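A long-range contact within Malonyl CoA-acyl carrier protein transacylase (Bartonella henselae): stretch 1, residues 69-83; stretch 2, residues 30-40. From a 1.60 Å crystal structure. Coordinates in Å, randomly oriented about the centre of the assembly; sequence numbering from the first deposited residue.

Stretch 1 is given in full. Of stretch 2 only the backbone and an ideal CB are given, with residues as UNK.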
# COMPACT_ATOMS: atom_id res chain seq x y z
N LEU A 69 7.66 -5.87 -0.73
CA LEU A 69 6.80 -5.59 0.43
C LEU A 69 5.68 -6.62 0.52
O LEU A 69 5.32 -7.05 1.63
CB LEU A 69 6.23 -4.16 0.37
CG LEU A 69 7.25 -3.12 0.90
CD1 LEU A 69 6.84 -1.70 0.47
CD2 LEU A 69 7.34 -3.20 2.43
N MET A 70 5.11 -7.01 -0.64
CA MET A 70 4.07 -8.03 -0.63
C MET A 70 4.63 -9.34 -0.08
O MET A 70 3.98 -10.00 0.73
CB MET A 70 3.49 -8.21 -2.05
CG MET A 70 2.38 -9.29 -2.18
SD MET A 70 3.07 -10.96 -2.38
CE MET A 70 3.95 -10.81 -3.94
N ALA A 71 5.86 -9.70 -0.48
CA ALA A 71 6.48 -10.96 -0.01
C ALA A 71 6.58 -10.95 1.53
O ALA A 71 6.26 -11.94 2.17
CB ALA A 71 7.85 -11.16 -0.62
N VAL A 72 7.04 -9.84 2.10
CA VAL A 72 7.16 -9.78 3.56
C VAL A 72 5.78 -9.96 4.20
O VAL A 72 5.63 -10.74 5.14
CB VAL A 72 7.79 -8.46 4.02
CG1 VAL A 72 7.81 -8.37 5.56
CG2 VAL A 72 9.21 -8.35 3.44
N SER A 73 4.76 -9.27 3.68
CA SER A 73 3.41 -9.41 4.22
C SER A 73 2.90 -10.85 4.12
O SER A 73 2.36 -11.40 5.09
CB SER A 73 2.42 -8.46 3.52
OG SER A 73 2.62 -7.11 3.91
N MET A 74 3.10 -11.44 2.95
CA MET A 74 2.61 -12.84 2.75
C MET A 74 3.40 -13.85 3.57
O MET A 74 2.84 -14.85 4.02
CB MET A 74 2.60 -13.20 1.26
CG MET A 74 1.42 -12.56 0.52
SD MET A 74 -0.22 -12.92 1.25
CE MET A 74 -0.23 -14.72 1.25
N ALA A 75 4.69 -13.60 3.82
CA ALA A 75 5.45 -14.47 4.74
C ALA A 75 4.80 -14.44 6.14
O ALA A 75 4.58 -15.49 6.75
CB ALA A 75 6.92 -14.03 4.84
N VAL A 76 4.48 -13.25 6.63
CA VAL A 76 3.77 -13.14 7.91
C VAL A 76 2.43 -13.90 7.88
O VAL A 76 2.13 -14.68 8.81
CB VAL A 76 3.56 -11.68 8.33
CG1 VAL A 76 2.64 -11.60 9.58
CG2 VAL A 76 4.90 -11.03 8.60
N ILE A 77 1.63 -13.71 6.82
CA ILE A 77 0.34 -14.40 6.71
C ILE A 77 0.53 -15.92 6.76
O ILE A 77 -0.20 -16.64 7.47
CB ILE A 77 -0.45 -14.00 5.43
CG1 ILE A 77 -0.90 -12.52 5.48
CG2 ILE A 77 -1.67 -14.96 5.18
CD1 ILE A 77 -1.99 -12.18 6.56
N ARG A 78 1.51 -16.42 6.00
CA ARG A 78 1.68 -17.88 5.94
C ARG A 78 2.13 -18.46 7.26
O ARG A 78 1.67 -19.55 7.64
CB ARG A 78 2.64 -18.29 4.83
CG ARG A 78 2.11 -17.96 3.48
CD ARG A 78 1.21 -19.06 2.97
NE ARG A 78 0.80 -18.77 1.60
CZ ARG A 78 1.50 -19.10 0.51
NH1 ARG A 78 2.69 -19.68 0.60
NH2 ARG A 78 1.02 -18.82 -0.68
N VAL A 79 3.02 -17.75 7.96
CA VAL A 79 3.39 -18.18 9.32
C VAL A 79 2.17 -18.20 10.26
O VAL A 79 1.95 -19.19 10.96
CB VAL A 79 4.55 -17.32 9.91
CG1 VAL A 79 4.80 -17.67 11.40
CG2 VAL A 79 5.82 -17.50 9.11
N MET A 80 1.37 -17.13 10.25
CA MET A 80 0.15 -17.09 11.06
C MET A 80 -0.79 -18.25 10.73
O MET A 80 -1.34 -18.90 11.64
CB MET A 80 -0.59 -15.76 10.88
CG MET A 80 0.20 -14.56 11.41
SD MET A 80 -0.74 -13.01 11.23
CE MET A 80 -1.87 -13.06 12.62
N GLU A 81 -1.00 -18.51 9.44
CA GLU A 81 -1.84 -19.63 9.03
C GLU A 81 -1.30 -20.98 9.51
O GLU A 81 -2.09 -21.82 9.97
CB GLU A 81 -2.08 -19.62 7.53
CG GLU A 81 -2.91 -18.41 7.12
CD GLU A 81 -3.05 -18.30 5.62
OE1 GLU A 81 -2.12 -18.70 4.88
OE2 GLU A 81 -4.11 -17.77 5.20
N GLN A 82 0.02 -21.20 9.46
CA GLN A 82 0.57 -22.48 9.96
C GLN A 82 0.30 -22.64 11.45
O GLN A 82 0.08 -23.75 11.96
CB GLN A 82 2.07 -22.63 9.67
CG GLN A 82 2.59 -23.99 10.13
CD GLN A 82 3.87 -24.46 9.45
OE1 GLN A 82 4.38 -23.85 8.51
NE2 GLN A 82 4.40 -25.59 9.94
N LEU A 83 0.32 -21.50 12.15
CA LEU A 83 0.07 -21.47 13.60
C LEU A 83 -1.42 -21.42 13.97
O LEU A 83 -1.76 -21.24 15.15
CB LEU A 83 0.85 -20.32 14.25
CG LEU A 83 2.37 -20.49 14.15
CD1 LEU A 83 3.11 -19.24 14.67
CD2 LEU A 83 2.89 -21.76 14.84
N UNK A 30 9.91 -22.09 7.99
CA UNK A 30 9.90 -22.53 6.59
C UNK A 30 8.73 -21.88 5.82
O UNK A 30 8.87 -21.62 4.62
CB UNK A 30 9.80 -24.05 6.52
N UNK A 31 7.62 -21.57 6.49
CA UNK A 31 6.48 -20.98 5.81
C UNK A 31 6.90 -19.62 5.26
O UNK A 31 6.47 -19.24 4.18
CB UNK A 31 5.28 -20.85 6.75
N UNK A 32 7.73 -18.89 6.01
CA UNK A 32 8.19 -17.57 5.52
C UNK A 32 9.23 -17.73 4.42
O UNK A 32 9.15 -17.06 3.38
CB UNK A 32 8.77 -16.74 6.67
N UNK A 33 10.17 -18.66 4.64
CA UNK A 33 11.24 -18.92 3.66
C UNK A 33 10.65 -19.27 2.29
O UNK A 33 11.11 -18.75 1.24
CB UNK A 33 12.15 -20.05 4.14
N UNK A 34 9.62 -20.11 2.28
CA UNK A 34 9.02 -20.54 1.01
C UNK A 34 8.32 -19.42 0.25
O UNK A 34 8.30 -19.44 -0.96
CB UNK A 34 8.02 -21.67 1.27
N UNK A 35 7.76 -18.45 0.96
CA UNK A 35 7.16 -17.29 0.26
C UNK A 35 8.23 -16.55 -0.55
O UNK A 35 8.03 -16.28 -1.75
CB UNK A 35 6.50 -16.33 1.26
N UNK A 36 9.39 -16.26 0.05
CA UNK A 36 10.47 -15.58 -0.69
C UNK A 36 11.01 -16.41 -1.83
O UNK A 36 11.29 -15.88 -2.90
CB UNK A 36 11.62 -15.22 0.26
N UNK A 37 11.16 -17.72 -1.61
CA UNK A 37 11.59 -18.60 -2.68
C UNK A 37 10.64 -18.56 -3.87
O UNK A 37 11.09 -18.53 -5.02
CB UNK A 37 11.71 -20.03 -2.16
N UNK A 38 9.33 -18.58 -3.59
CA UNK A 38 8.35 -18.60 -4.67
C UNK A 38 8.32 -17.26 -5.40
O UNK A 38 8.21 -17.23 -6.63
CB UNK A 38 6.96 -18.94 -4.12
N UNK A 39 8.38 -16.17 -4.64
CA UNK A 39 8.45 -14.86 -5.29
C UNK A 39 9.66 -14.73 -6.24
O UNK A 39 9.52 -14.27 -7.39
CB UNK A 39 8.51 -13.76 -4.22
N UNK A 40 10.85 -15.15 -5.79
CA UNK A 40 12.04 -15.17 -6.65
C UNK A 40 11.77 -16.00 -7.92
O UNK A 40 12.10 -15.59 -9.03
CB UNK A 40 13.24 -15.74 -5.89

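Two helices pack at 146° between their N-to-C directions, with their axes 7.9 Å apart at the closest point. No direct hydrogen bond joins them.

Position 30 has a CB pointing sideways, with no atom of stretch 1 within 5.5 Å. Many residues would fit. It is Val30, and its side chain makes little contact.

Position 31 points toward stretch 1. Its ideal CB is 3.6 Å from Gln82 OE1, which leaves little room beyond the first carbon. A small residue suits it. It is Ala31, whose CB lies 4.1 Å from Val79 CG2. Two waters link its backbone to stretch 1: one accepts from Ala31 N and donates to Gln82 OE1, the other donates to Ala31 O and accepts from Arg78 NH1.

Position 32 lies where the backbones come closest: its CA is 4.2 Å from Ala75 CA. The CB points sideways, 3.8 Å from Ala75 CB and 3.9 Å from Val79 CG2. Alanine, glycine or serine would suit. It is Ala32, and its methyl makes both apolar contacts.

Position 33 points away and leaves the choice open. It is Arg33, hydrogen-bonded elsewhere in the structure.

Position 34 points sideways into space free of stretch 1 and could take many residues. It is Met34. Its carbonyl O accepts a weak hydrogen bond from a water that also accepts from Arg78 NH1.

Position 35 points toward a hollow formed by Ala71, Met74, Ala75 and Arg78. The ideal CB is 4.1 Å from Ala75 CA, so a compact apolar residue such as valine or alanine would suit. It is Val35, a knob in this hole. Val35 CG1 is 3.4 Å from Ala71 O, and Val35 CG2 is 3.7 Å from Arg78 CG.

Position 36 points sideways, with nothing of stretch 1 near its CB. A long apolar side chain, such as leucine or phenylalanine, could reach back to Ala71, Val72 and Ala75. It is Phe36. Its CE1 is 3.8 Å from Ala71 CB, its CE2 is 3.8 Å from Ala75 CB, and Val72 CG2 meets the ring edge.

Position 37 is out of reach. It is Glu37.

Position 38 points toward stretch 1 but has space before it. The Arg78 guanidinium favours an acidic or polar residue. It is Glu38, whose OE1 accepts from two waters that in turn accept from Arg78.

Position 39 points toward Ala71 CB, 4.5 Å from the ideal CB. Valine or isoleucine would fit. It is Val39, with CG2 4.1 Å from Ala71 CB and 4.2 Å from Met70 CE.

Position 40 is out of reach. It is Asp40.

Stretch 2 (30-40) VAARMVFEEVD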
# COMPACT_ATOMS: atom_id res chain seq x y z
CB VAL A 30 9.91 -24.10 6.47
CG1 VAL A 30 8.53 -24.71 6.80
CG2 VAL A 30 10.40 -24.55 5.08
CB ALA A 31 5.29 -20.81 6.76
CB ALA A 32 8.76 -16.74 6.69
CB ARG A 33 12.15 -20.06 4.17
CG ARG A 33 13.39 -20.36 3.34
CD ARG A 33 14.22 -21.49 4.03
NE ARG A 33 14.19 -21.27 5.48
CZ ARG A 33 13.89 -22.17 6.43
NH1 ARG A 33 13.66 -23.46 6.13
NH2 ARG A 33 13.87 -21.78 7.70
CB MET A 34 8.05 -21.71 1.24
CG MET A 34 8.78 -22.97 1.61
SD MET A 34 7.71 -24.41 1.84
CE MET A 34 6.56 -23.84 3.08
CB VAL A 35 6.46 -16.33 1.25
CG1 VAL A 35 6.16 -14.95 0.60
CG2 VAL A 35 5.19 -16.99 1.77
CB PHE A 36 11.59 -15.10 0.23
CG PHE A 36 11.17 -14.00 1.16
CD1 PHE A 36 11.29 -12.66 0.77
CD2 PHE A 36 10.64 -14.27 2.42
CE1 PHE A 36 10.88 -11.64 1.64
CE2 PHE A 36 10.24 -13.25 3.28
CZ PHE A 36 10.35 -11.93 2.89
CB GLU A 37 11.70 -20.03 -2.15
CG GLU A 37 12.86 -20.22 -1.18
CD GLU A 37 12.81 -21.59 -0.53
OE1 GLU A 37 11.88 -22.35 -0.85
OE2 GLU A 37 13.71 -21.90 0.28
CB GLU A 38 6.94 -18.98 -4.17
CG GLU A 38 5.96 -19.02 -5.34
CD GLU A 38 4.61 -19.63 -5.01
OE1 GLU A 38 4.37 -20.02 -3.85
OE2 GLU A 38 3.79 -19.70 -5.94
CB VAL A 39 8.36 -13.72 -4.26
CG1 VAL A 39 8.69 -12.38 -4.93
CG2 VAL A 39 6.95 -13.72 -3.67
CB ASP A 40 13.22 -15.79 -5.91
CG ASP A 40 13.93 -14.81 -4.97
OD1 ASP A 40 13.57 -13.61 -4.92
OD2 ASP A 40 14.84 -15.28 -4.26
O HOH W 1 4.43 -20.62 2.93
O HOH W 2 6.79 -22.45 9.15
O HOH W 3 5.23 -20.04 -1.25
O HOH W 4 1.83 -20.43 -3.00
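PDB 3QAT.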